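Local coordinates for beta-d-glucoside glucohydrolase (Hypocrea jecorina, PDB 3ZZ1), which probably hydrolyses terminal, non-reducing beta-D-glucosyl residues, releasing beta-D-glucose in cellulose degradation, at residues A[232-237]-A[253-258]; A[241-246]-A[264-269]; A[29-34]-A[287-292]; A[41-46]-A[59-64]. All coordinates share one frame; numbering follows the deposited sequence.

Interaction 1 of 4, residues A[232-237]-A[253-258]; sequences YVMTDW and MSMPGT
Met234 and Met253 form a single beta bridge, with their CA atoms 4.4 Å apart and the end-to-end directions of the touching parts 23° apart. The bridge sits on strand 232-235, an outer strand of the six-stranded sheet in the N-terminal, TIM-barrel-related domain. Thr235 N donates to Met253 O at 3.2 Å. The bond from Met253 N to Val233 O is weak. Thr235 continues the pairing with its side chain. At chi1 60° its OG1 stands between its own N and carbonyl carbon, and it accepts a hydrogen bond from Met255 N at 3.0 Å. Met253 bends at chi3, which lays its CE against Tyr232 CE2 at 3.5 Å. Its sulfur makes an oblique Met-aromatic contact with the same ring. The Tyr232 hydroxyl is bonded to Gln154. Further on, the Trp237 indole is covered on one face by two neighbouring residues, and its NE1 donates to Val43 O. Met255 CB lies over the six-membered ring, 3.8 Å from its centroid, in a CH-pi contact. Met255 SD meets that ring obliquely, a second Met-aromatic contact. Pro256 follows a cis peptide bond, and its CD sits 3.8 Å from the centroid of the Trp237 five-membered ring, 18° off the ring normal.

Interaction 2 of 4, residues A[241-246]-A[264-269]; sequences HTTVQS and NRLWGP
Thr243 holds Leu266 and Trp267 through two hydrogen bonds, one from its side chain and one to its backbone. With chi1 at -63° its OG1 lies beside its own backbone N, anti to the carbonyl carbon. There it donates to a lone pair of Leu266 O, in the carbonyl plane, at 2.6 Å. Trp267 returns the link. Its NE1 donates to Thr243 O at 3.0 Å with an N-H...O angle of 160°. The oxygen lies in the indole plane, and the N-H meets a lone pair in the carbonyl plane. This in-plane bond favours one turn of the ring. The two methyls of Leu266 meet different residues. CD1 rests on His241 C at 3.5 Å, while CD2 lies near Thr243 OG1. Ser246 OG is turned back to Thr242 O, to which it donates at 2.7 Å, and it also bonds Gln240. One water donates to both His241 O and Asn264 OD1, bridging the two segments. The contact joins the loop leading into helix 244-249, and its first turn, to the loop before helix 269-276. Gly268 is the N-cap of that second helix, and Thr243 also packs on Ala270 and Ala274 of helix 269-276.

Interaction 3 of 4, residues A[29-34]-A[287-292]; sequences VGIVSG and DMVTRI
Val32 and Val289 mark the closest backbone approach between two helices, with CA atoms 6.7 Å apart. Segment 29-34 holds the last turn of helix 25-32 and the two residues after it. Ser33 is the first residue to leave helical angles. Segment 287-292 lies within the longer helix 282-298. No hydrogen bond passes between them, and the contact is entirely apolar. Val32 CG1 is central. It sits beside its own backbone N, anti to the carbonyl carbon (chi1 -50°), and meets three residues of the other helix. Val32 CG1 lies 3.7 Å from Met288 CB, 3.8 Å from Val289 CG2 and 3.7 Å from Ile292 CD1. Ile31 flanks it. Ile31 CD1, at the tip, meets Val289 CG1 at 3.9 Å, crossing that side chain at about a right angle. Ile31 CG2 meets Ile292 CG2 at 3.8 Å, methyl to methyl. Within the long helix, Arg291 NE forms a salt bridge with Asp287 OD2. Met288, Val289 and Ile292 follow i, i+1, i+4 spacing, so a single helix face does the touching. This is buried helix-helix packing of aliphatic side chains. Helix 282-298 also carries Ile292 onto Tyr232 of strand 232-235, in the sheet of the TIM-barrel-clan domain.

Interaction 4 of 4, residues A[41-46]-A[59-64]; sequences PCVGNT and LQDGPL
Gly44 and Leu59 are an antiparallel hydrogen-bonded pair, and Val43 joins Gly44 opposite Leu59 to make a classic beta bulge. Gly44 N donates to Leu59 O at 2.9 Å, and Leu59 N donates back to Gly44 O at 2.8 Å with an angle of 167°. The Leu59 side chain can be followed outward. CB lies over the glycine backbone, 3.6 Å from Gly44 O. CG then rises past the same oxygen. At the tip CD1 turns back to Gly44 O at 3.5 Å, and CD2 reaches Met234 CE. Val43 sits on the bulge, and its two branches reach Gln60 and Asp61. Its CG1 branch, anti to the backbone N (chi1 175°), approaches Asp61 OD2 at 3.9 Å. CG2 packs on the Gln60 side chain, 3.7 Å from its CD. The Asp61 carboxylate is salt-bridged to Arg67. Cys42, just before the bulge, is held by its disulfide to Cys58. Strand 44-45 is an outer strand of the barrel-domain sheet. Strand 58-60 lies between it and strand 108-109, where the backbone of Gln60 bonds that of Val108 and Leu110.

From the N terminus, segment 29-34 comes first, and its partner 287-292 arrives only after more than 250 residues. Interaction 3 therefore encloses the other three. Interaction 4 closes a short loop soon after the first helices, and is complete before interactions 1 and 2 open. Those two cross: 232-237, 241-246, 253-258 and 264-269 alternate along the chain. Interactions 1 and 4 reach the same sheet and touch side by side, with Met255 CE on Thr46 CG2. The backbone of Ser254 bonds that of Val32 and Gly34, tying interaction 1 to interaction 3. Trp267 packs on Ser254 and Met288, joining interaction 2 to both.

Interaction 1 of 4, residues A[232-237]-A[253-258]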
# COMPACT_ATOMS: atom_id res chain seq x y z
N TYR A 232 14.54 12.71 -7.37
CA TYR A 232 13.81 13.41 -8.44
C TYR A 232 12.31 13.17 -8.45
O TYR A 232 11.83 12.08 -8.11
CB TYR A 232 14.42 13.11 -9.82
CG TYR A 232 14.32 11.66 -10.28
CD1 TYR A 232 15.27 10.72 -9.89
CD2 TYR A 232 13.28 11.24 -11.12
CE1 TYR A 232 15.19 9.40 -10.32
CE2 TYR A 232 13.19 9.92 -11.55
CZ TYR A 232 14.15 9.00 -11.15
OH TYR A 232 14.08 7.69 -11.56
N VAL A 233 11.57 14.20 -8.87
CA VAL A 233 10.12 14.13 -9.02
C VAL A 233 9.76 13.90 -10.48
O VAL A 233 10.11 14.70 -11.36
CB VAL A 233 9.43 15.43 -8.53
CG1 VAL A 233 7.92 15.35 -8.72
CG2 VAL A 233 9.78 15.72 -7.06
N MET A 234 9.05 12.81 -10.73
CA MET A 234 8.49 12.53 -12.05
C MET A 234 6.99 12.76 -11.99
O MET A 234 6.39 12.74 -10.92
CB MET A 234 8.81 11.09 -12.49
CG MET A 234 7.91 10.01 -11.88
SD MET A 234 8.34 8.34 -12.41
CE MET A 234 9.87 8.07 -11.53
N THR A 235 6.40 13.00 -13.16
CA THR A 235 4.95 13.16 -13.27
C THR A 235 4.32 11.78 -13.37
O THR A 235 4.95 10.84 -13.87
CB THR A 235 4.54 13.95 -14.54
OG1 THR A 235 5.00 13.25 -15.70
CG2 THR A 235 5.12 15.35 -14.54
N ASP A 236 3.08 11.66 -12.90
CA ASP A 236 2.24 10.54 -13.30
C ASP A 236 2.03 10.71 -14.81
O ASP A 236 2.46 11.72 -15.38
CB ASP A 236 0.92 10.54 -12.53
CG ASP A 236 0.26 9.16 -12.48
OD1 ASP A 236 0.47 8.34 -13.40
OD2 ASP A 236 -0.49 8.90 -11.52
N TRP A 237 1.43 9.73 -15.47
CA TRP A 237 1.47 9.69 -16.94
C TRP A 237 0.59 10.74 -17.61
O TRP A 237 -0.64 10.65 -17.61
CB TRP A 237 1.21 8.26 -17.44
CG TRP A 237 2.48 7.49 -17.80
CD1 TRP A 237 2.71 6.79 -18.95
CD2 TRP A 237 3.68 7.37 -17.02
NE1 TRP A 237 3.97 6.24 -18.93
CE2 TRP A 237 4.59 6.58 -17.76
CE3 TRP A 237 4.07 7.85 -15.76
CZ2 TRP A 237 5.86 6.26 -17.29
CZ3 TRP A 237 5.35 7.53 -15.29
CH2 TRP A 237 6.22 6.75 -16.06
N MET A 253 11.22 15.46 -13.96
CA MET A 253 11.10 14.49 -15.04
C MET A 253 9.71 14.44 -15.66
O MET A 253 8.71 14.26 -14.96
CB MET A 253 11.53 13.09 -14.56
CG MET A 253 11.78 12.10 -15.70
SD MET A 253 12.23 10.44 -15.18
CE MET A 253 13.98 10.64 -14.86
N SER A 254 9.66 14.61 -16.97
CA SER A 254 8.43 14.62 -17.74
C SER A 254 8.12 13.22 -18.26
O SER A 254 8.75 12.75 -19.21
CB SER A 254 8.56 15.61 -18.90
OG SER A 254 7.36 15.68 -19.63
N MET A 255 7.15 12.55 -17.63
CA MET A 255 6.78 11.18 -17.99
C MET A 255 5.35 11.09 -18.53
O MET A 255 4.43 11.68 -17.96
CB MET A 255 6.93 10.25 -16.78
CG MET A 255 8.36 9.81 -16.53
SD MET A 255 8.96 8.64 -17.76
CE MET A 255 10.46 9.44 -18.27
N PRO A 256 5.15 10.35 -19.64
CA PRO A 256 6.17 9.66 -20.43
C PRO A 256 6.80 10.55 -21.50
O PRO A 256 7.65 10.08 -22.26
CB PRO A 256 5.37 8.55 -21.11
CG PRO A 256 4.03 9.16 -21.31
CD PRO A 256 3.79 10.06 -20.13
N GLY A 257 6.38 11.81 -21.56
CA GLY A 257 6.92 12.77 -22.53
C GLY A 257 5.85 13.39 -23.40
O GLY A 257 5.96 14.55 -23.80
N THR A 258 4.82 12.59 -23.71
CA THR A 258 3.67 13.06 -24.48
C THR A 258 2.39 12.49 -23.86
O THR A 258 2.45 11.67 -22.95
CB THR A 258 3.74 12.61 -25.96
OG1 THR A 258 3.64 11.18 -26.05
CG2 THR A 258 5.03 13.08 -26.62

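Interaction 2 of 4, residues A[241-246]-A[264-269]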
# COMPACT_ATOMS: atom_id res chain seq x y z
N HIS A 241 1.19 19.89 -16.99
CA HIS A 241 0.31 20.85 -17.66
C HIS A 241 1.02 22.05 -18.29
O HIS A 241 0.54 22.60 -19.28
CB HIS A 241 -0.82 21.30 -16.73
CG HIS A 241 -1.76 20.19 -16.35
ND1 HIS A 241 -2.93 19.94 -17.04
CD2 HIS A 241 -1.68 19.24 -15.39
CE1 HIS A 241 -3.53 18.89 -16.51
NE2 HIS A 241 -2.80 18.45 -15.50
N THR A 242 2.17 22.45 -17.73
CA THR A 242 2.96 23.54 -18.31
C THR A 242 4.42 23.15 -18.55
O THR A 242 4.95 22.25 -17.91
CB THR A 242 2.99 24.80 -17.40
OG1 THR A 242 3.58 24.45 -16.14
CG2 THR A 242 1.59 25.39 -17.20
N THR A 243 5.06 23.88 -19.46
CA THR A 243 6.50 23.77 -19.67
C THR A 243 7.26 24.45 -18.53
O THR A 243 8.05 23.81 -17.83
CB THR A 243 6.91 24.38 -21.02
OG1 THR A 243 6.30 23.64 -22.08
CG2 THR A 243 8.44 24.36 -21.20
N VAL A 244 6.99 25.74 -18.34
CA VAL A 244 7.78 26.61 -17.46
C VAL A 244 7.46 26.49 -15.97
O VAL A 244 8.37 26.31 -15.16
CB VAL A 244 7.69 28.08 -17.93
CG1 VAL A 244 8.36 29.02 -16.95
CG2 VAL A 244 8.33 28.23 -19.32
N GLN A 245 6.18 26.61 -15.60
CA GLN A 245 5.78 26.56 -14.18
C GLN A 245 6.14 25.23 -13.51
O GLN A 245 6.64 25.22 -12.37
CB GLN A 245 4.29 26.87 -13.99
CG GLN A 245 3.90 27.03 -12.51
CD GLN A 245 2.41 27.17 -12.27
OE1 GLN A 245 1.73 27.98 -12.91
NE2 GLN A 245 1.89 26.39 -11.33
N SER A 246 5.90 24.12 -14.21
CA SER A 246 6.22 22.79 -13.68
C SER A 246 7.72 22.72 -13.35
O SER A 246 8.11 22.39 -12.22
CB SER A 246 5.79 21.68 -14.64
OG SER A 246 6.56 21.68 -15.84
N ASN A 264 1.13 17.24 -26.50
CA ASN A 264 1.44 17.78 -25.16
C ASN A 264 2.88 17.45 -24.74
O ASN A 264 3.14 17.08 -23.59
CB ASN A 264 0.41 17.26 -24.13
CG ASN A 264 0.29 18.16 -22.90
OD1 ASN A 264 0.52 19.36 -22.96
ND2 ASN A 264 -0.09 17.56 -21.78
N ARG A 265 3.82 17.57 -25.68
CA ARG A 265 5.24 17.42 -25.38
C ARG A 265 5.76 18.73 -24.78
O ARG A 265 6.26 19.60 -25.49
CB ARG A 265 6.05 17.03 -26.63
CG ARG A 265 7.48 16.56 -26.32
CD ARG A 265 8.30 16.24 -27.57
NE ARG A 265 7.82 15.06 -28.29
CZ ARG A 265 8.17 13.81 -28.02
NH1 ARG A 265 9.00 13.53 -27.02
NH2 ARG A 265 7.68 12.81 -28.74
N LEU A 266 5.62 18.84 -23.46
CA LEU A 266 5.87 20.10 -22.75
C LEU A 266 7.33 20.36 -22.46
O LEU A 266 7.74 21.51 -22.34
CB LEU A 266 5.05 20.17 -21.46
CG LEU A 266 3.54 20.31 -21.67
CD1 LEU A 266 2.80 19.91 -20.41
CD2 LEU A 266 3.16 21.73 -22.12
N TRP A 267 8.11 19.30 -22.32
CA TRP A 267 9.55 19.44 -22.23
C TRP A 267 10.19 19.03 -23.56
O TRP A 267 9.62 19.32 -24.61
CB TRP A 267 10.10 18.69 -21.00
CG TRP A 267 9.88 19.47 -19.71
CD1 TRP A 267 9.23 20.67 -19.57
CD2 TRP A 267 10.29 19.08 -18.39
NE1 TRP A 267 9.23 21.05 -18.25
CE2 TRP A 267 9.87 20.10 -17.51
CE3 TRP A 267 10.98 17.98 -17.87
CZ2 TRP A 267 10.11 20.04 -16.13
CZ3 TRP A 267 11.22 17.92 -16.51
CH2 TRP A 267 10.79 18.95 -15.65
N GLY A 268 11.34 18.37 -23.53
CA GLY A 268 12.07 18.09 -24.77
C GLY A 268 12.42 19.41 -25.45
O GLY A 268 12.98 20.30 -24.82
N PRO A 269 12.07 19.55 -26.75
CA PRO A 269 12.39 20.78 -27.48
C PRO A 269 11.80 22.03 -26.81
O PRO A 269 12.44 23.08 -26.82
CB PRO A 269 11.76 20.55 -28.86
CG PRO A 269 11.68 19.06 -28.99
CD PRO A 269 11.35 18.58 -27.60
O HOH W 1 -1.05 21.13 -21.28

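Interaction 3 of 4, residues A[29-34]-A[287-292]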
# COMPACT_ATOMS: atom_id res chain seq x y z
N VAL A 29 18.56 17.95 -21.22
CA VAL A 29 17.16 17.93 -21.65
C VAL A 29 16.71 16.50 -21.96
O VAL A 29 15.58 16.12 -21.66
CB VAL A 29 16.90 18.90 -22.84
CG1 VAL A 29 15.55 18.65 -23.48
CG2 VAL A 29 17.00 20.35 -22.37
N GLY A 30 17.62 15.71 -22.53
CA GLY A 30 17.34 14.30 -22.82
C GLY A 30 17.18 13.45 -21.57
O GLY A 30 16.41 12.48 -21.57
N ILE A 31 17.91 13.80 -20.52
CA ILE A 31 17.85 13.09 -19.24
C ILE A 31 16.52 13.32 -18.50
O ILE A 31 15.99 12.41 -17.85
CB ILE A 31 19.07 13.46 -18.33
CG1 ILE A 31 20.37 12.92 -18.96
CG2 ILE A 31 18.90 12.91 -16.91
CD1 ILE A 31 21.64 13.31 -18.23
N VAL A 32 15.97 14.53 -18.61
CA VAL A 32 14.77 14.91 -17.88
C VAL A 32 13.47 14.75 -18.67
O VAL A 32 12.38 14.84 -18.11
CB VAL A 32 14.86 16.37 -17.33
CG1 VAL A 32 16.18 16.58 -16.59
CG2 VAL A 32 14.72 17.38 -18.46
N SER A 33 13.59 14.50 -19.98
CA SER A 33 12.42 14.44 -20.86
C SER A 33 12.18 13.03 -21.37
O SER A 33 13.03 12.44 -22.04
CB SER A 33 12.58 15.40 -22.04
OG SER A 33 13.02 16.68 -21.62
N GLY A 34 11.00 12.48 -21.05
CA GLY A 34 10.56 11.20 -21.61
C GLY A 34 10.43 11.25 -23.12
O GLY A 34 10.03 12.27 -23.69
N ASP A 287 19.75 21.27 -11.57
CA ASP A 287 19.24 20.60 -10.36
C ASP A 287 18.45 19.33 -10.69
O ASP A 287 18.57 18.34 -9.97
CB ASP A 287 18.39 21.55 -9.50
CG ASP A 287 18.00 20.92 -8.16
OD1 ASP A 287 18.89 20.71 -7.31
OD2 ASP A 287 16.80 20.63 -7.96
N MET A 288 17.64 19.37 -11.75
CA MET A 288 16.87 18.19 -12.17
C MET A 288 17.81 17.02 -12.46
O MET A 288 17.58 15.90 -12.00
CB MET A 288 16.08 18.47 -13.45
CG MET A 288 15.05 19.57 -13.40
SD MET A 288 14.34 19.77 -15.04
CE MET A 288 13.33 21.23 -14.82
N VAL A 289 18.87 17.31 -13.21
CA VAL A 289 19.82 16.30 -13.67
C VAL A 289 20.61 15.73 -12.49
O VAL A 289 20.78 14.52 -12.39
CB VAL A 289 20.74 16.85 -14.79
CG1 VAL A 289 21.76 15.81 -15.21
CG2 VAL A 289 19.91 17.28 -15.99
N THR A 290 21.07 16.61 -11.60
CA THR A 290 21.76 16.19 -10.38
C THR A 290 20.93 15.16 -9.60
O THR A 290 21.44 14.11 -9.24
CB THR A 290 22.09 17.38 -9.48
OG1 THR A 290 22.84 18.34 -10.23
CG2 THR A 290 22.90 16.93 -8.26
N ARG A 291 19.66 15.47 -9.37
CA ARG A 291 18.75 14.59 -8.65
C ARG A 291 18.57 13.23 -9.36
O ARG A 291 18.61 12.18 -8.71
CB ARG A 291 17.41 15.29 -8.43
CG ARG A 291 17.52 16.51 -7.52
CD ARG A 291 16.22 17.29 -7.43
NE ARG A 291 16.31 18.35 -6.44
CZ ARG A 291 16.05 18.21 -5.14
NH1 ARG A 291 15.68 17.03 -4.65
NH2 ARG A 291 16.17 19.24 -4.31
N ILE A 292 18.40 13.27 -10.68
CA ILE A 292 18.21 12.06 -11.49
C ILE A 292 19.48 11.20 -11.53
O ILE A 292 19.43 10.00 -11.27
CB ILE A 292 17.73 12.38 -12.94
CG1 ILE A 292 16.37 13.08 -12.91
CG2 ILE A 292 17.63 11.12 -13.77
CD1 ILE A 292 16.02 13.81 -14.21

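Interaction 4 of 4, residues A[41-46]-A[59-64]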
# COMPACT_ATOMS: atom_id res chain seq x y z
N PRO A 41 10.96 1.05 -25.19
CA PRO A 41 10.56 -0.31 -24.86
C PRO A 41 9.87 -0.44 -23.49
O PRO A 41 9.10 -1.38 -23.27
CB PRO A 41 11.88 -1.08 -24.88
CG PRO A 41 12.91 -0.06 -24.55
CD PRO A 41 12.43 1.20 -25.20
N CYS A 42 10.15 0.49 -22.58
CA CYS A 42 9.59 0.45 -21.23
C CYS A 42 8.36 1.34 -21.11
O CYS A 42 8.00 2.04 -22.07
CB CYS A 42 10.66 0.83 -20.19
SG CYS A 42 12.24 -0.02 -20.49
N VAL A 43 7.70 1.30 -19.95
CA VAL A 43 6.55 2.17 -19.68
C VAL A 43 6.98 3.64 -19.77
O VAL A 43 6.25 4.48 -20.28
CB VAL A 43 5.91 1.87 -18.30
CG1 VAL A 43 4.81 2.87 -17.97
CG2 VAL A 43 5.35 0.45 -18.27
N GLY A 44 8.19 3.93 -19.28
CA GLY A 44 8.80 5.24 -19.43
C GLY A 44 10.25 5.10 -19.85
O GLY A 44 10.92 4.15 -19.43
N ASN A 45 10.72 6.02 -20.68
CA ASN A 45 12.12 6.07 -21.12
C ASN A 45 12.62 7.50 -21.31
O ASN A 45 11.89 8.36 -21.78
CB ASN A 45 12.30 5.31 -22.44
CG ASN A 45 12.39 3.81 -22.25
OD1 ASN A 45 13.40 3.28 -21.78
ND2 ASN A 45 11.34 3.11 -22.63
N THR A 46 13.87 7.74 -20.93
CA THR A 46 14.52 9.02 -21.22
C THR A 46 15.58 8.82 -22.30
O THR A 46 15.76 7.70 -22.78
CB THR A 46 15.14 9.66 -19.95
OG1 THR A 46 16.10 8.78 -19.38
CG2 THR A 46 14.07 9.95 -18.92
N LEU A 59 11.86 2.84 -17.10
CA LEU A 59 10.89 2.92 -16.02
C LEU A 59 9.71 1.99 -16.30
O LEU A 59 9.16 2.00 -17.39
CB LEU A 59 10.39 4.35 -15.84
CG LEU A 59 11.44 5.42 -15.51
CD1 LEU A 59 11.97 6.09 -16.77
CD2 LEU A 59 10.85 6.45 -14.57
N GLN A 60 9.35 1.18 -15.30
CA GLN A 60 8.27 0.20 -15.46
C GLN A 60 7.38 0.13 -14.23
O GLN A 60 7.85 0.26 -13.09
CB GLN A 60 8.86 -1.19 -15.72
CG GLN A 60 7.91 -2.18 -16.40
CD GLN A 60 7.95 -2.10 -17.92
OE1 GLN A 60 7.33 -2.91 -18.61
NE2 GLN A 60 8.68 -1.14 -18.45
N ASP A 61 6.08 -0.07 -14.47
CA ASP A 61 5.15 -0.44 -13.41
C ASP A 61 5.46 -1.86 -12.93
O ASP A 61 6.09 -2.62 -13.66
CB ASP A 61 3.71 -0.36 -13.94
CG ASP A 61 3.21 1.06 -14.10
OD1 ASP A 61 3.41 1.88 -13.17
OD2 ASP A 61 2.61 1.37 -15.15
N GLY A 62 5.08 -2.21 -11.70
CA GLY A 62 4.51 -1.30 -10.72
C GLY A 62 4.70 -1.83 -9.31
O GLY A 62 5.63 -2.61 -9.06
N PRO A 63 3.81 -1.43 -8.38
CA PRO A 63 3.94 -1.69 -6.95
C PRO A 63 3.93 -3.17 -6.52
O PRO A 63 4.40 -3.47 -5.42
CB PRO A 63 2.73 -0.95 -6.35
CG PRO A 63 2.37 0.07 -7.39
CD PRO A 63 2.62 -0.62 -8.68
N LEU A 64 3.39 -4.06 -7.34
CA LEU A 64 3.36 -5.50 -7.00
C LEU A 64 4.10 -6.40 -7.99
O LEU A 64 3.91 -7.62 -8.00
CB LEU A 64 1.92 -5.99 -6.76
CG LEU A 64 0.80 -5.78 -7.79
CD1 LEU A 64 0.93 -6.69 -8.99
CD2 LEU A 64 -0.55 -5.98 -7.14